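Local coordinates for protein haloacid dehalogenase-like hydrolase (Salmonella enterica subsp. enterica serovar Typhi, PDB 4EZE) that probably hydrolyses O-phosphoserine to serine and phosphate, the last step of L-serine biosynthesis, as a magnesium-dependent phosphatase of the haloacid dehalogenase superfamily, at residues I25-T30 with Y69-L74; D97-P102 with I297-N302; D126-E131 with A169-V174; T139-Q144 with T157-M162. One frame throughout, in Å; residues are numbered along the deposited sequence.

Interaction 1: I25-T30 with Y69-L74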
# COMPACT_ATOMS: atom_id res chain seq x y z
N ILE A 25 -6.34 14.74 -15.90
CA ILE A 25 -6.45 13.43 -16.50
C ILE A 25 -6.89 12.41 -15.45
O ILE A 25 -6.42 12.44 -14.31
CB ILE A 25 -5.10 13.00 -17.08
CG1 ILE A 25 -4.80 13.85 -18.32
CG2 ILE A 25 -5.12 11.52 -17.43
CD1 ILE A 25 -3.33 14.09 -18.59
N ILE A 26 -7.81 11.55 -15.84
CA ILE A 26 -8.29 10.49 -14.99
C ILE A 26 -8.23 9.22 -15.82
O ILE A 26 -8.69 9.22 -16.96
CB ILE A 26 -9.77 10.68 -14.63
CG1 ILE A 26 -9.96 11.98 -13.84
CG2 ILE A 26 -10.27 9.48 -13.85
CD1 ILE A 26 -11.38 12.24 -13.41
N TYR A 27 -7.63 8.18 -15.25
CA TYR A 27 -7.64 6.86 -15.91
C TYR A 27 -8.68 5.98 -15.25
O TYR A 27 -8.80 5.97 -14.03
CB TYR A 27 -6.29 6.16 -15.74
CG TYR A 27 -5.08 6.95 -16.19
CD1 TYR A 27 -4.70 6.98 -17.53
CD2 TYR A 27 -4.28 7.63 -15.26
CE1 TYR A 27 -3.58 7.68 -17.95
CE2 TYR A 27 -3.16 8.33 -15.67
CZ TYR A 27 -2.81 8.35 -17.02
OH TYR A 27 -1.69 9.03 -17.43
N PHE A 28 -9.40 5.21 -16.05
CA PHE A 28 -10.39 4.31 -15.51
C PHE A 28 -10.04 2.90 -15.90
O PHE A 28 -9.78 2.64 -17.06
CB PHE A 28 -11.75 4.60 -16.13
CG PHE A 28 -12.31 5.92 -15.74
CD1 PHE A 28 -13.05 6.06 -14.59
CD2 PHE A 28 -12.09 7.03 -16.54
CE1 PHE A 28 -13.57 7.28 -14.24
CE2 PHE A 28 -12.59 8.26 -16.18
CZ PHE A 28 -13.32 8.39 -15.03
N ILE A 29 -10.06 1.99 -14.94
CA ILE A 29 -9.79 0.59 -15.24
C ILE A 29 -10.94 -0.28 -14.78
O ILE A 29 -11.29 -0.29 -13.59
CB ILE A 29 -8.53 0.08 -14.51
CG1 ILE A 29 -7.33 0.99 -14.80
CG2 ILE A 29 -8.26 -1.36 -14.91
CD1 ILE A 29 -7.21 2.17 -13.85
N THR A 30 -11.48 -1.06 -15.70
CA THR A 30 -12.64 -1.83 -15.41
C THR A 30 -12.66 -3.13 -16.20
O THR A 30 -12.04 -3.20 -17.25
CB THR A 30 -13.86 -1.02 -15.81
OG1 THR A 30 -15.03 -1.73 -15.42
CG2 THR A 30 -13.89 -0.81 -17.33
N TYR A 69 -7.24 0.49 -20.70
CA TYR A 69 -7.93 1.47 -19.87
C TYR A 69 -8.60 2.59 -20.66
O TYR A 69 -8.37 2.74 -21.86
CB TYR A 69 -6.96 2.10 -18.88
CG TYR A 69 -5.83 2.78 -19.58
CD1 TYR A 69 -4.81 2.03 -20.15
CD2 TYR A 69 -5.78 4.17 -19.68
CE1 TYR A 69 -3.76 2.64 -20.80
CE2 TYR A 69 -4.73 4.79 -20.33
CZ TYR A 69 -3.72 4.02 -20.90
OH TYR A 69 -2.67 4.60 -21.56
N LEU A 70 -9.40 3.38 -19.97
CA LEU A 70 -10.06 4.54 -20.55
C LEU A 70 -9.43 5.80 -19.98
O LEU A 70 -9.32 5.95 -18.78
CB LEU A 70 -11.56 4.54 -20.24
CG LEU A 70 -12.35 5.67 -20.90
CD1 LEU A 70 -12.46 5.48 -22.42
CD2 LEU A 70 -13.73 5.75 -20.29
N LYS A 71 -8.98 6.70 -20.85
CA LYS A 71 -8.35 7.91 -20.36
C LYS A 71 -9.26 9.12 -20.62
O LYS A 71 -9.80 9.27 -21.70
CB LYS A 71 -6.97 8.10 -21.00
CG LYS A 71 -6.26 9.39 -20.58
CD LYS A 71 -4.91 9.50 -21.26
CE LYS A 71 -4.26 10.87 -21.10
NZ LYS A 71 -3.09 10.95 -22.03
N LEU A 72 -9.46 9.94 -19.62
CA LEU A 72 -10.38 11.05 -19.78
C LEU A 72 -9.61 12.32 -19.47
O LEU A 72 -8.96 12.41 -18.43
CB LEU A 72 -11.58 10.92 -18.83
CG LEU A 72 -12.30 12.25 -18.57
CD1 LEU A 72 -13.00 12.73 -19.83
CD2 LEU A 72 -13.30 12.16 -17.42
N THR A 73 -9.68 13.28 -20.38
CA THR A 73 -9.10 14.59 -20.11
C THR A 73 -10.21 15.59 -19.99
O THR A 73 -11.12 15.65 -20.82
CB THR A 73 -8.11 15.00 -21.21
OG1 THR A 73 -7.14 13.95 -21.38
CG2 THR A 73 -7.40 16.27 -20.80
N LEU A 74 -10.17 16.34 -18.90
CA LEU A 74 -11.19 17.32 -18.61
C LEU A 74 -10.56 18.50 -17.88
O LEU A 74 -9.46 18.39 -17.35
CB LEU A 74 -12.33 16.71 -17.79
CG LEU A 74 -12.13 16.50 -16.30
CD1 LEU A 74 -13.36 15.87 -15.70
CD2 LEU A 74 -10.92 15.65 -16.03
O HOH W 1 -0.93 11.00 -19.32

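Interaction 2: D97-P102 with I297-N302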
# COMPACT_ATOMS: atom_id res chain seq x y z
N ASP A 97 -11.78 0.81 -10.81
CA ASP A 97 -10.76 1.61 -10.17
C ASP A 97 -10.50 2.81 -11.06
O ASP A 97 -10.77 2.77 -12.27
CB ASP A 97 -9.47 0.81 -10.00
CG ASP A 97 -9.51 -0.09 -8.78
OD1 ASP A 97 -9.80 0.46 -7.69
OD2 ASP A 97 -9.26 -1.32 -8.91
N PHE A 98 -9.95 3.86 -10.48
CA PHE A 98 -9.52 4.95 -11.33
C PHE A 98 -8.37 5.65 -10.66
O PHE A 98 -8.10 5.42 -9.47
CB PHE A 98 -10.67 5.94 -11.56
CG PHE A 98 -11.12 6.65 -10.29
CD1 PHE A 98 -10.50 7.81 -9.88
CD2 PHE A 98 -12.16 6.15 -9.52
CE1 PHE A 98 -10.92 8.47 -8.75
CE2 PHE A 98 -12.57 6.80 -8.38
CZ PHE A 98 -11.96 7.96 -7.99
N PHE A 99 -7.70 6.51 -11.42
CA PHE A 99 -6.69 7.39 -10.86
C PHE A 99 -6.81 8.76 -11.46
O PHE A 99 -6.96 8.92 -12.68
CB PHE A 99 -5.30 6.85 -11.13
CG PHE A 99 -4.94 5.72 -10.24
CD1 PHE A 99 -4.66 5.95 -8.91
CD2 PHE A 99 -4.91 4.42 -10.73
CE1 PHE A 99 -4.33 4.90 -8.07
CE2 PHE A 99 -4.58 3.37 -9.89
CZ PHE A 99 -4.29 3.61 -8.56
N ILE A 100 -6.76 9.76 -10.60
CA ILE A 100 -6.61 11.12 -11.05
C ILE A 100 -5.12 11.37 -11.13
O ILE A 100 -4.42 11.37 -10.12
CB ILE A 100 -7.26 12.11 -10.09
CG1 ILE A 100 -8.78 12.00 -10.19
CG2 ILE A 100 -6.83 13.53 -10.42
CD1 ILE A 100 -9.48 12.63 -9.00
N LYS A 101 -4.62 11.55 -12.34
CA LYS A 101 -3.19 11.72 -12.54
C LYS A 101 -2.64 12.87 -11.70
O LYS A 101 -3.10 14.00 -11.78
CB LYS A 101 -2.89 11.93 -14.01
CG LYS A 101 -1.42 12.11 -14.33
CD LYS A 101 -1.22 12.16 -15.84
CE LYS A 101 0.21 12.48 -16.23
NZ LYS A 101 0.42 12.21 -17.68
N PRO A 102 -1.65 12.57 -10.85
CA PRO A 102 -1.06 13.62 -10.07
C PRO A 102 -0.29 14.62 -10.96
O PRO A 102 0.21 14.24 -12.01
CB PRO A 102 -0.10 12.87 -9.14
CG PRO A 102 -0.51 11.44 -9.20
CD PRO A 102 -1.06 11.25 -10.57
N ILE A 297 -7.84 8.77 2.29
CA ILE A 297 -6.92 8.64 1.16
C ILE A 297 -7.62 8.34 -0.15
O ILE A 297 -8.28 7.32 -0.29
CB ILE A 297 -5.84 7.57 1.40
CG1 ILE A 297 -5.19 7.79 2.78
CG2 ILE A 297 -4.85 7.59 0.25
CD1 ILE A 297 -4.24 8.97 2.87
N HIS A 298 -7.43 9.23 -1.11
CA HIS A 298 -8.25 9.30 -2.31
C HIS A 298 -7.68 8.62 -3.54
O HIS A 298 -8.40 8.38 -4.53
CB HIS A 298 -8.57 10.77 -2.59
CG HIS A 298 -9.34 11.42 -1.49
ND1 HIS A 298 -9.79 12.72 -1.56
CD2 HIS A 298 -9.75 10.94 -0.29
CE1 HIS A 298 -10.44 13.01 -0.44
NE2 HIS A 298 -10.42 11.95 0.34
N HIS A 299 -6.40 8.27 -3.49
CA HIS A 299 -5.85 7.32 -4.47
C HIS A 299 -6.08 5.92 -3.89
O HIS A 299 -5.67 5.65 -2.76
CB HIS A 299 -4.36 7.54 -4.65
CG HIS A 299 -4.01 8.82 -5.35
ND1 HIS A 299 -4.52 9.16 -6.58
CD2 HIS A 299 -3.14 9.81 -5.02
CE1 HIS A 299 -4.00 10.31 -6.98
NE2 HIS A 299 -3.17 10.73 -6.04
N GLN A 300 -6.71 5.03 -4.65
CA GLN A 300 -7.02 3.70 -4.12
C GLN A 300 -6.91 2.63 -5.17
O GLN A 300 -7.21 2.84 -6.36
CB GLN A 300 -8.45 3.66 -3.55
CG GLN A 300 -8.77 4.70 -2.48
CD GLN A 300 -10.25 4.71 -2.11
OE1 GLN A 300 -11.01 3.85 -2.57
NE2 GLN A 300 -10.67 5.69 -1.31
N ILE A 301 -6.53 1.45 -4.72
CA ILE A 301 -6.75 0.30 -5.54
C ILE A 301 -7.71 -0.63 -4.82
O ILE A 301 -7.42 -1.12 -3.73
CB ILE A 301 -5.44 -0.43 -5.88
CG1 ILE A 301 -4.52 0.52 -6.63
CG2 ILE A 301 -5.73 -1.64 -6.76
CD1 ILE A 301 -3.08 0.03 -6.70
N ASN A 302 -8.85 -0.88 -5.45
CA ASN A 302 -9.89 -1.67 -4.81
C ASN A 302 -10.22 -2.94 -5.52
O ASN A 302 -10.65 -3.89 -4.88
CB ASN A 302 -11.18 -0.83 -4.64
CG ASN A 302 -10.96 0.35 -3.73
OD1 ASN A 302 -10.31 0.19 -2.71
ND2 ASN A 302 -11.48 1.54 -4.09
O HOH W 2 -12.72 1.94 -6.50
O HOH W 3 -9.64 3.17 -7.57
O HOH W 4 -7.91 6.26 -6.97
O HOH W 5 -6.89 8.81 -7.85

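Interaction 3: D126-E131 with A169-V174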
# COMPACT_ATOMS: atom_id res chain seq x y z
N ASP A 126 -0.24 -12.96 12.97
CA ASP A 126 -1.40 -13.85 13.02
C ASP A 126 -1.06 -15.22 12.47
O ASP A 126 -1.51 -16.23 13.00
CB ASP A 126 -2.56 -13.30 12.19
CG ASP A 126 -3.23 -12.14 12.85
OD1 ASP A 126 -2.81 -11.77 13.97
OD2 ASP A 126 -4.17 -11.59 12.25
N GLU A 127 -0.29 -15.24 11.39
CA GLU A 127 0.08 -16.50 10.77
C GLU A 127 0.97 -17.30 11.68
O GLU A 127 0.91 -18.52 11.69
CB GLU A 127 0.78 -16.25 9.44
CG GLU A 127 -0.18 -15.79 8.37
CD GLU A 127 -1.22 -16.84 8.03
OE1 GLU A 127 -0.83 -17.99 7.72
OE2 GLU A 127 -2.42 -16.52 8.08
N ILE A 128 1.83 -16.63 12.43
CA ILE A 128 2.70 -17.36 13.33
C ILE A 128 1.85 -17.96 14.43
O ILE A 128 2.01 -19.12 14.78
CB ILE A 128 3.74 -16.44 13.92
CG1 ILE A 128 4.65 -15.92 12.81
CG2 ILE A 128 4.53 -17.17 14.99
CD1 ILE A 128 5.58 -14.83 13.29
N ALA A 129 0.93 -17.16 14.95
CA ALA A 129 -0.03 -17.58 15.94
C ALA A 129 -0.81 -18.81 15.53
O ALA A 129 -0.96 -19.75 16.32
CB ALA A 129 -1.00 -16.45 16.26
N ARG A 130 -1.34 -18.81 14.31
CA ARG A 130 -2.14 -19.94 13.89
C ARG A 130 -1.27 -21.18 13.77
O ARG A 130 -1.68 -22.28 14.14
CB ARG A 130 -2.95 -19.69 12.62
CG ARG A 130 -4.34 -20.31 12.70
CD ARG A 130 -5.14 -20.21 11.41
NE ARG A 130 -4.37 -20.70 10.28
CZ ARG A 130 -3.90 -19.92 9.31
NH1 ARG A 130 -4.16 -18.62 9.35
NH2 ARG A 130 -3.19 -20.44 8.31
N GLU A 131 -0.04 -21.01 13.29
CA GLU A 131 0.90 -22.11 13.22
C GLU A 131 1.15 -22.72 14.61
O GLU A 131 1.45 -23.90 14.73
CB GLU A 131 2.22 -21.63 12.63
CG GLU A 131 3.27 -22.70 12.49
CD GLU A 131 3.08 -23.51 11.23
OE1 GLU A 131 2.05 -23.31 10.55
OE2 GLU A 131 3.95 -24.35 10.93
N ALA A 169 13.26 -21.48 12.66
CA ALA A 169 12.83 -22.30 11.53
C ALA A 169 11.31 -22.26 11.30
O ALA A 169 10.84 -22.37 10.17
CB ALA A 169 13.31 -23.74 11.73
N VAL A 170 10.55 -22.14 12.38
CA VAL A 170 9.11 -22.02 12.26
C VAL A 170 8.78 -20.68 11.57
O VAL A 170 8.00 -20.61 10.61
CB VAL A 170 8.45 -22.09 13.65
CG1 VAL A 170 6.98 -21.70 13.59
CG2 VAL A 170 8.63 -23.49 14.22
N LEU A 171 9.42 -19.62 12.07
CA LEU A 171 9.30 -18.28 11.53
C LEU A 171 9.67 -18.23 10.05
O LEU A 171 8.95 -17.65 9.23
CB LEU A 171 10.22 -17.34 12.29
CG LEU A 171 9.87 -17.09 13.75
CD1 LEU A 171 11.03 -16.34 14.40
CD2 LEU A 171 8.59 -16.28 13.88
N ASN A 172 10.80 -18.82 9.70
CA ASN A 172 11.23 -18.83 8.32
C ASN A 172 10.22 -19.56 7.46
O ASN A 172 9.91 -19.14 6.36
CB ASN A 172 12.61 -19.47 8.19
CG ASN A 172 13.73 -18.53 8.56
OD1 ASN A 172 13.63 -17.32 8.36
ND2 ASN A 172 14.81 -19.08 9.08
N ALA A 173 9.71 -20.67 7.99
CA ALA A 173 8.71 -21.45 7.28
C ALA A 173 7.44 -20.64 7.08
O ALA A 173 6.84 -20.69 6.02
CB ALA A 173 8.41 -22.72 8.02
N VAL A 174 7.04 -19.92 8.11
CA VAL A 174 5.85 -19.09 8.02
C VAL A 174 6.04 -18.00 6.99
O VAL A 174 5.16 -17.70 6.21
CB VAL A 174 5.50 -18.47 9.37
CG1 VAL A 174 4.34 -17.51 9.23
CG2 VAL A 174 5.17 -19.54 10.37

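Interaction 4: T139-Q144 with T157-M162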
# COMPACT_ATOMS: atom_id res chain seq x y z
N THR A 139 -5.62 -13.23 18.75
CA THR A 139 -6.74 -12.48 18.22
C THR A 139 -7.39 -11.67 19.32
O THR A 139 -7.96 -10.62 19.06
CB THR A 139 -7.78 -13.38 17.57
OG1 THR A 139 -7.26 -13.89 16.34
CG2 THR A 139 -9.04 -12.58 17.30
N ALA A 140 -7.30 -12.15 20.56
CA ALA A 140 -7.92 -11.44 21.69
C ALA A 140 -7.18 -10.15 22.04
O ALA A 140 -7.79 -9.14 22.39
CB ALA A 140 -8.00 -12.33 22.93
N ILE A 141 -5.86 -10.20 21.96
CA ILE A 141 -5.07 -9.01 22.20
C ILE A 141 -5.48 -7.99 21.15
O ILE A 141 -5.70 -6.82 21.47
CB ILE A 141 -3.56 -9.33 22.13
CG1 ILE A 141 -3.18 -10.28 23.28
CG2 ILE A 141 -2.72 -8.04 22.15
CD1 ILE A 141 -2.27 -11.42 22.86
N THR A 142 -5.63 -8.45 19.91
CA THR A 142 -6.09 -7.57 18.83
C THR A 142 -7.44 -6.98 19.20
O THR A 142 -7.68 -5.80 18.99
CB THR A 142 -6.22 -8.31 17.49
OG1 THR A 142 -4.95 -8.86 17.12
CG2 THR A 142 -6.67 -7.34 16.41
N GLN A 143 -8.31 -7.83 19.75
CA GLN A 143 -9.59 -7.40 20.30
C GLN A 143 -9.42 -6.18 21.17
O GLN A 143 -9.97 -5.13 20.89
CB GLN A 143 -10.18 -8.50 21.17
CG GLN A 143 -10.19 -9.87 20.54
CD GLN A 143 -11.11 -9.92 19.34
OE1 GLN A 143 -10.98 -9.14 18.40
NE2 GLN A 143 -12.07 -10.86 19.38
N GLN A 144 -8.62 -6.28 22.22
CA GLN A 144 -8.53 -5.18 23.16
C GLN A 144 -8.03 -3.89 22.53
O GLN A 144 -8.56 -2.82 22.81
CB GLN A 144 -7.61 -5.55 24.32
CG GLN A 144 -7.86 -6.92 24.90
CD GLN A 144 -7.04 -7.18 26.14
OE1 GLN A 144 -6.69 -6.26 26.88
NE2 GLN A 144 -6.71 -8.44 26.38
N THR A 157 3.70 -5.48 21.78
CA THR A 157 4.57 -6.14 22.76
C THR A 157 3.91 -7.42 23.26
O THR A 157 4.55 -8.48 23.33
CB THR A 157 4.91 -5.20 23.95
OG1 THR A 157 3.75 -4.45 24.31
CG2 THR A 157 6.00 -4.22 23.58
N ARG A 158 2.64 -7.31 23.63
CA ARG A 158 1.88 -8.48 24.11
C ARG A 158 1.91 -9.65 23.15
O ARG A 158 2.19 -10.78 23.54
CB ARG A 158 0.43 -8.11 24.40
CG ARG A 158 0.13 -7.88 25.87
CD ARG A 158 -1.23 -7.23 26.05
NE ARG A 158 -1.73 -7.39 27.41
CZ ARG A 158 -1.19 -6.80 28.48
NH1 ARG A 158 -0.14 -6.01 28.35
NH2 ARG A 158 -1.72 -7.00 29.68
N ARG A 159 1.61 -9.38 21.88
CA ARG A 159 1.60 -10.45 20.89
C ARG A 159 2.98 -11.06 20.69
O ARG A 159 3.12 -12.27 20.55
CB ARG A 159 1.02 -9.95 19.56
CG ARG A 159 -0.49 -9.75 19.65
CD ARG A 159 -1.12 -9.24 18.36
NE ARG A 159 -0.67 -7.89 18.08
CZ ARG A 159 -0.06 -7.53 16.96
NH1 ARG A 159 0.13 -8.41 15.99
NH2 ARG A 159 0.33 -6.26 16.80
N ILE A 160 4.00 -10.21 20.69
CA ILE A 160 5.36 -10.71 20.58
C ILE A 160 5.72 -11.53 21.82
O ILE A 160 6.38 -12.57 21.72
CB ILE A 160 6.38 -9.55 20.41
CG1 ILE A 160 6.26 -8.97 19.01
CG2 ILE A 160 7.79 -10.02 20.73
CD1 ILE A 160 6.10 -9.98 17.91
N GLY A 161 5.27 -11.06 22.99
CA GLY A 161 5.50 -11.79 24.25
C GLY A 161 4.92 -13.19 24.20
O GLY A 161 5.44 -14.10 24.84
N MET A 162 3.83 -13.37 23.45
CA MET A 162 3.14 -14.66 23.36
C MET A 162 3.93 -15.62 22.53
O MET A 162 3.67 -16.81 22.55
CB MET A 162 1.77 -14.51 22.69
CG MET A 162 0.72 -13.73 23.49
SD MET A 162 0.04 -14.72 24.84
CE MET A 162 -0.53 -16.16 23.94

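Interaction 1: I25-T30 with Y69-L74
F28, I25 and L72 make the three largest single contributions to the surface buried between strands 25-29 and 69-74. F28 and L72 lie on the same face of the sheet, side by side and pointing the same way. L72 CB comes in at the rim of the F28 ring, in its plane, at 3.9 Å from CE2, while CG2 of the adjacent I26 rests on a ring face. F28 CG stands anti to its own carbonyl carbon (chi1 -67°), which carries the ring along its strand toward L72, while CB stays 4.1 Å from L70 CB. Helices 34-45 and 81-93 close over this side through L41 and L87, which touch F28.

I25 belongs to the other face. Its CG2 branch meets the extended chain of K71 at CE, 3.8 Å away, and CG1 lies alongside T73 OG1. Next to it the rings of Y27 and Y69 meet obliquely, planes at 69°, with Y27 CD1 3.6 Å from Y69 CE2. The polar ends here turn to the C terminus, for both Y69 OH and K71 NZ bond to the carboxylate group of L317.

Two reciprocal backbone pairs hold the strands in register: I26 N to L72 O (3.0 Å) with L72 N to I26 O (2.9 Å), and F28 N to L70 O (2.8 Å) with L70 N to F28 O (3.0 Å). These are the central neighbours of a four-stranded antiparallel sheet whose beta-alpha-beta-beta-alpha-beta topology and strand order 2-3-1-4 define a ferredoxin-like fold, as in ACT domains.

Interaction 2: D97-P102 with I297-N302
F99, H299 and I301 form the side-chain seam between strand 97-100, at the border of the N-terminal ferredoxin-like sheet, and strand 299-301, the last strand of the parallel sheet in the HAD Rossmann-like core. The two strands run roughly antiparallel but stand too far apart for direct backbone pairing, and ordered waters fill the gap. The F99 ring presents its edge: H299 ND1 lies in the ring plane, 4.0 Å from CD1, and I301 CG1 also meets the ring at its edge, near the plane, 3.7 Å from CZ. The imidazole in turn offers its own edge to I100 O, which lies in the ring plane 3.3 Å from CE1, while P102 CG approaches the same ring obliquely.

At the other end, D97 reaches toward the core strand, its CG anti to its carbonyl carbon (chi1 -82°). OD1 accepts N302 N at 2.8 Å, on the syn side and 22° out of the carboxylate plane. OD2 takes Y303 N and H304 ND1, so this buried carboxylate is gripped through both oxygens. N302 is steadied from its amide, whose ND2 bonds to Q300 OE1.

Waters complete the join. One lies between D97 OD1, F98 N and Q300 O, and a second links F98 O with Q300 N. Beside the imidazole a third accepts from I100 N at 2.9 Å and sits 2.7 Å from H299 ND1.

Interaction 3: D126-E131 with A169-V174
I128 and L171 make the tightest contact between helices 124-131 and 168-176, two members of the helical cap that is inserted in the HAD core, of the C1 type known from phosphoserine phosphatases. I128 CD1 presses on L171 CD2 at 3.4 Å, closer than normal van der Waals separation. One atom back, the I128 side chain crosses that of V174 at about a right angle, with CG1 3.9 Å from V174 CG1. That same valine methyl, set anti to the backbone N of V174 (chi1 174°), also reaches E127 CB at 3.8 Å, which wedges it between two consecutive residues of the facing helix. Toward the exposed side, E131 CG rests on V170 CG1 at 4.0 Å. The short helical segments pass at 120°, with no hydrogen bond between them.

Around this shell, F208 of helix 206-216 packs against both I128 and V174. R177 forms salt bridges with E127 OE1 and E131 OE1, so one arginine bridges the two carboxylates that flank the apolar contact. The second oxygen of E127 is bound within the helix: R130 NH1 meets E127 OE2 at 3.0 Å, approaching from above the carboxylate plane, 38° out of it.

Interaction 4: T139-Q144 with T157-M162
I141 carries this contact, packing against R158, R159 and M162 of the facing segment. Its CG2 methyl, which projects anti to the backbone N, lies 3.8 Å from R159 CG and 3.9 Å from R158 CB. The other branch carries CD1 to M162 CG at 3.8 Å, with chi2 at 136°, short of a fully staggered position. The arginines therefore meet I141 with the aliphatic parts of their chains.

The margins are looser. T142 OG1 stands 4.0 Å from R159 CD and makes a weak hydrogen bond to I138 O of its own helix. R158 is exposed to solvent, its chain running extended from CG to NE beyond the carbon that touches I141. No hydrogen bond passes between the two segments, so van der Waals contact alone joins them directly. R159 bends at chi3 (-67°) and its NE bonds to S155 OG, which fixes the guanidinium on its own helix. Its side chain lies about 7 Å from that of D116, the predicted proton donor.

The helices run nearly antiparallel, at 170°, with segment axes 9.8 Å apart, as a neighbouring pair in the cap. R159 also touches I138 and M162 touches Q137, both on helix 135-146, while on another side T157 and I160 of helix 152-161 pack on I237 of strand 232-237.

Overall arrangement
From the N terminus, interaction 1 comes first, closing the 25-74 loop within the ferredoxin-like domain before interaction 2 opens. Interaction 2 then spans almost all that follows, returning residues 297-302 to 97-102 and thereby joining the edge of that domain to the edge of the HAD core. The two contacts touch, since strands 23-29 and 97-100 are sheet neighbours: Y27 N probably bonds to F99 O. Nested in this long loop lies interaction 3, and interaction 4 is nested again inside interaction 3. Both belong to the cap, centres 15 Å apart, on the opposite side of the chain's centre from interactions 1 and 2.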